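Local coordinates for probable host range protein 2-3 (Myxoma virus, PDB 5CZ3) that probably supports multiplication of the virus in different host cell types, as a member of the poxvirus C7 family of host-range proteins, at residues R125-L130 / T137-F142. Sequence-based numbering, arbitrary orientation.
Sequences RRYYIL and TYIDPF
Ile-139 places its CG2 methyl over one face of the Tyr-127 ring, 3.3 Å from the ring centroid and 4° off the normal, a nearly centred CH-pi contact. A chi1 of 51° tucks CG of Tyr-127 between its own N and C, which carries the ring across to the facing strand with one face over Ile-139. The other branch of the isoleucine reaches back toward the root of the tyrosine: Ile-139 CD1 comes within 3.6 Å of Tyr-127 CD1 and 3.9 Å of Ile-129 CG1. Pro-141 CB lies near the plane of the Tyr-127 ring at its edge, 3.9 Å from Tyr-127 CE2. The Tyr-127 OH lies 3.3 Å from Pro-141 CD and 3.1 Å from Ile-139 O. Ile-129 extends its CD1 to 3.8 Å from Thr-137 O. Strands 126-129 and 138-140 run nearly antiparallel, with axes 8.0 Å apart, and are edge strands of the two sheets of the beta-sandwich; Phe-118 of strand 117-121 also touches Ile-129, Thr-137 and Ile-139. Side chains rather than a backbone ladder therefore join the sheets here, through dispersion and CH-pi attraction.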
ATOM      1  N   ARG A 125      -9.273 -11.771   9.919  1.00 72.84           N
ATOM      2  CA  ARG A 125      -9.230 -11.195   8.568  1.00 73.31           C
ATOM      3  C   ARG A 125     -10.348 -10.173   8.348  1.00 77.64           C
ATOM      4  O   ARG A 125     -10.795  -9.963   7.221  1.00 82.93           O
ATOM      5  N   ARG A 126     -10.771  -9.513   9.424  1.00 75.23           N
ATOM      6  CA  ARG A 126     -11.696  -8.394   9.306  1.00 72.08           C
ATOM      7  C   ARG A 126     -10.910  -7.091   9.240  1.00 69.91           C
ATOM      8  O   ARG A 126      -9.796  -7.000   9.755  1.00 70.27           O
ATOM      9  CB  ARG A 126     -12.698  -8.365  10.465  1.00 71.78           C
ATOM     10  N   TYR A 127     -11.489  -6.086   8.593  1.00 73.64           N
ATOM     11  CA  TYR A 127     -10.783  -4.832   8.368  1.00 69.18           C
ATOM     12  C   TYR A 127     -11.643  -3.609   8.658  1.00 68.88           C
ATOM     13  O   TYR A 127     -12.787  -3.725   9.098  1.00 72.31           O
ATOM     14  CB  TYR A 127     -10.266  -4.770   6.931  1.00 65.28           C
ATOM     15  CG  TYR A 127     -11.313  -5.077   5.884  1.00 65.99           C
ATOM     16  CD1 TYR A 127     -12.207  -4.103   5.458  1.00 67.11           C
ATOM     17  CD2 TYR A 127     -11.403  -6.343   5.318  1.00 66.48           C
ATOM     18  CE1 TYR A 127     -13.165  -4.380   4.500  1.00 68.37           C
ATOM     19  CE2 TYR A 127     -12.359  -6.629   4.358  1.00 67.84           C
ATOM     20  CZ  TYR A 127     -13.236  -5.644   3.952  1.00 68.79           C
ATOM     21  OH  TYR A 127     -14.188  -5.921   2.997  1.00 70.40           O
ATOM     22  N   TYR A 128     -11.071  -2.439   8.397  1.00 65.63           N
ATOM     23  CA  TYR A 128     -11.738  -1.170   8.649  1.00 66.93           C
ATOM     24  C   TYR A 128     -10.934  -0.033   8.031  1.00 61.16           C
ATOM     25  O   TYR A 128      -9.719   0.050   8.210  1.00 58.96           O
ATOM     26  CB  TYR A 128     -11.911  -0.944  10.153  1.00 73.65           C
ATOM     27  CG  TYR A 128     -12.933   0.111  10.521  1.00 79.84           C
ATOM     28  CD1 TYR A 128     -14.293  -0.124  10.359  1.00 83.42           C
ATOM     29  CD2 TYR A 128     -12.539   1.333  11.047  1.00 81.46           C
ATOM     30  CE1 TYR A 128     -15.229   0.834  10.701  1.00 87.65           C
ATOM     31  CE2 TYR A 128     -13.468   2.295  11.391  1.00 85.41           C
ATOM     32  CZ  TYR A 128     -14.811   2.041  11.217  1.00 88.89           C
ATOM     33  OH  TYR A 128     -15.735   3.000  11.560  1.00 93.73           O
ATOM     34  N   ILE A 129     -11.611   0.833   7.287  1.00 58.41           N
ATOM     35  CA  ILE A 129     -10.968   2.029   6.768  1.00 53.66           C
ATOM     36  C   ILE A 129     -11.135   3.153   7.781  1.00 56.22           C
ATOM     37  O   ILE A 129     -12.139   3.863   7.761  1.00 58.35           O
ATOM     38  CB  ILE A 129     -11.557   2.460   5.410  1.00 50.40           C
ATOM     39  CG1 ILE A 129     -11.635   1.266   4.454  1.00 46.55           C
ATOM     40  CG2 ILE A 129     -10.737   3.592   4.804  1.00 48.84           C
ATOM     41  CD1 ILE A 129     -12.164   1.616   3.076  1.00 44.75           C
ATOM     42  N   LEU A 130     -10.166   3.295   8.682  1.00 57.08           N
ATOM     43  CA  LEU A 130     -10.192   4.374   9.668  1.00 61.38           C
ATOM     44  C   LEU A 130     -10.233   5.730   8.976  1.00 61.52           C
ATOM     45  O   LEU A 130     -10.975   6.623   9.385  1.00 65.36           O
ATOM     46  CB  LEU A 130      -8.981   4.270  10.608  1.00 61.92           C
ATOM     47  CG  LEU A 130      -8.628   5.262  11.730  1.00 63.23           C
ATOM     48  N   THR A 137     -10.176   4.926  -1.786  1.00 45.32           N
ATOM     49  CA  THR A 137      -9.799   3.550  -1.498  1.00 43.99           C
ATOM     50  C   THR A 137     -10.967   2.710  -0.987  1.00 45.85           C
ATOM     51  O   THR A 137     -11.889   3.218  -0.346  1.00 47.56           O
ATOM     52  CB  THR A 137      -8.656   3.494  -0.466  1.00 42.66           C
ATOM     53  OG1 THR A 137      -8.201   2.143  -0.324  1.00 41.17           O
ATOM     54  CG2 THR A 137      -9.117   4.026   0.885  1.00 44.42           C
ATOM     55  N   TYR A 138     -10.923   1.419  -1.297  1.00 45.77           N
ATOM     56  CA  TYR A 138     -11.912   0.471  -0.807  1.00 48.11           C
ATOM     57  C   TYR A 138     -11.244  -0.881  -0.603  1.00 46.06           C
ATOM     58  O   TYR A 138     -10.207  -1.162  -1.203  1.00 43.57           O
ATOM     59  CB  TYR A 138     -13.094   0.355  -1.775  1.00 51.40           C
ATOM     60  CG  TYR A 138     -12.754  -0.269  -3.113  1.00 50.84           C
ATOM     61  CD1 TYR A 138     -12.276   0.505  -4.163  1.00 50.11           C
ATOM     62  CD2 TYR A 138     -12.928  -1.631  -3.330  1.00 50.68           C
ATOM     63  CE1 TYR A 138     -11.968  -0.061  -5.388  1.00 49.84           C
ATOM     64  CE2 TYR A 138     -12.623  -2.205  -4.550  1.00 50.52           C
ATOM     65  CZ  TYR A 138     -12.145  -1.417  -5.575  1.00 50.54           C
ATOM     66  OH  TYR A 138     -11.841  -1.985  -6.792  1.00 51.94           O
ATOM     67  N   ILE A 139     -11.835  -1.717   0.242  1.00 47.67           N
ATOM     68  CA  ILE A 139     -11.241  -3.009   0.552  1.00 47.02           C
ATOM     69  C   ILE A 139     -12.130  -4.172   0.133  1.00 48.68           C
ATOM     70  O   ILE A 139     -13.270  -4.290   0.577  1.00 52.10           O
ATOM     71  CB  ILE A 139     -10.937  -3.139   2.055  1.00 48.34           C
ATOM     72  CG1 ILE A 139      -9.982  -2.032   2.504  1.00 46.75           C
ATOM     73  CG2 ILE A 139     -10.341  -4.501   2.357  1.00 48.56           C
ATOM     74  CD1 ILE A 139      -9.689  -2.047   3.988  1.00 48.06           C
ATOM     75  N   ASP A 140     -11.599  -5.028  -0.734  1.00 47.01           N
ATOM     76  CA  ASP A 140     -12.270  -6.268  -1.093  1.00 48.21           C
ATOM     77  C   ASP A 140     -11.769  -7.395  -0.201  1.00 47.25           C
ATOM     78  O   ASP A 140     -10.563  -7.611  -0.089  1.00 45.35           O
ATOM     79  CB  ASP A 140     -12.037  -6.614  -2.566  1.00 48.27           C
ATOM     80  CG  ASP A 140     -12.846  -5.740  -3.507  1.00 50.32           C
ATOM     81  OD1 ASP A 140     -13.942  -5.291  -3.112  1.00 53.18           O
ATOM     82  OD2 ASP A 140     -12.388  -5.509  -4.646  1.00 49.83           O
ATOM     83  N   PRO A 141     -12.694  -8.125   0.438  1.00 48.99           N
ATOM     84  CA  PRO A 141     -12.338  -9.238   1.328  1.00 49.86           C
ATOM     85  C   PRO A 141     -11.875 -10.477   0.562  1.00 49.90           C
ATOM     86  O   PRO A 141     -12.132 -11.603   0.987  1.00 51.84           O
ATOM     87  CB  PRO A 141     -13.644  -9.513   2.073  1.00 53.91           C
ATOM     88  CG  PRO A 141     -14.707  -9.107   1.108  1.00 54.84           C
ATOM     89  CD  PRO A 141     -14.152  -7.923   0.361  1.00 51.88           C
ATOM     90  N   PHE A 142     -11.194 -10.259  -0.557  1.00 48.04           N
ATOM     91  CA  PHE A 142     -10.724 -11.343  -1.406  1.00 48.71           C
ATOM     92  C   PHE A 142      -9.592 -10.862  -2.300  1.00 46.82           C
ATOM     93  O   PHE A 142      -9.279  -9.673  -2.337  1.00 44.74           O
ATOM     94  CB  PHE A 142     -11.869 -11.891  -2.259  1.00 51.45           C
ATOM     95  CG  PHE A 142     -12.635 -10.828  -2.999  1.00 51.76           C
ATOM     96  CD1 PHE A 142     -12.139 -10.284  -4.175  1.00 50.20           C
ATOM     97  CD2 PHE A 142     -13.854 -10.376  -2.521  1.00 53.52           C
ATOM     98  CE1 PHE A 142     -12.838  -9.306  -4.851  1.00 50.57           C
ATOM     99  CE2 PHE A 142     -14.561  -9.401  -3.197  1.00 53.82           C
ATOM    100  CZ  PHE A 142     -14.053  -8.866  -4.365  1.00 52.62           C
TER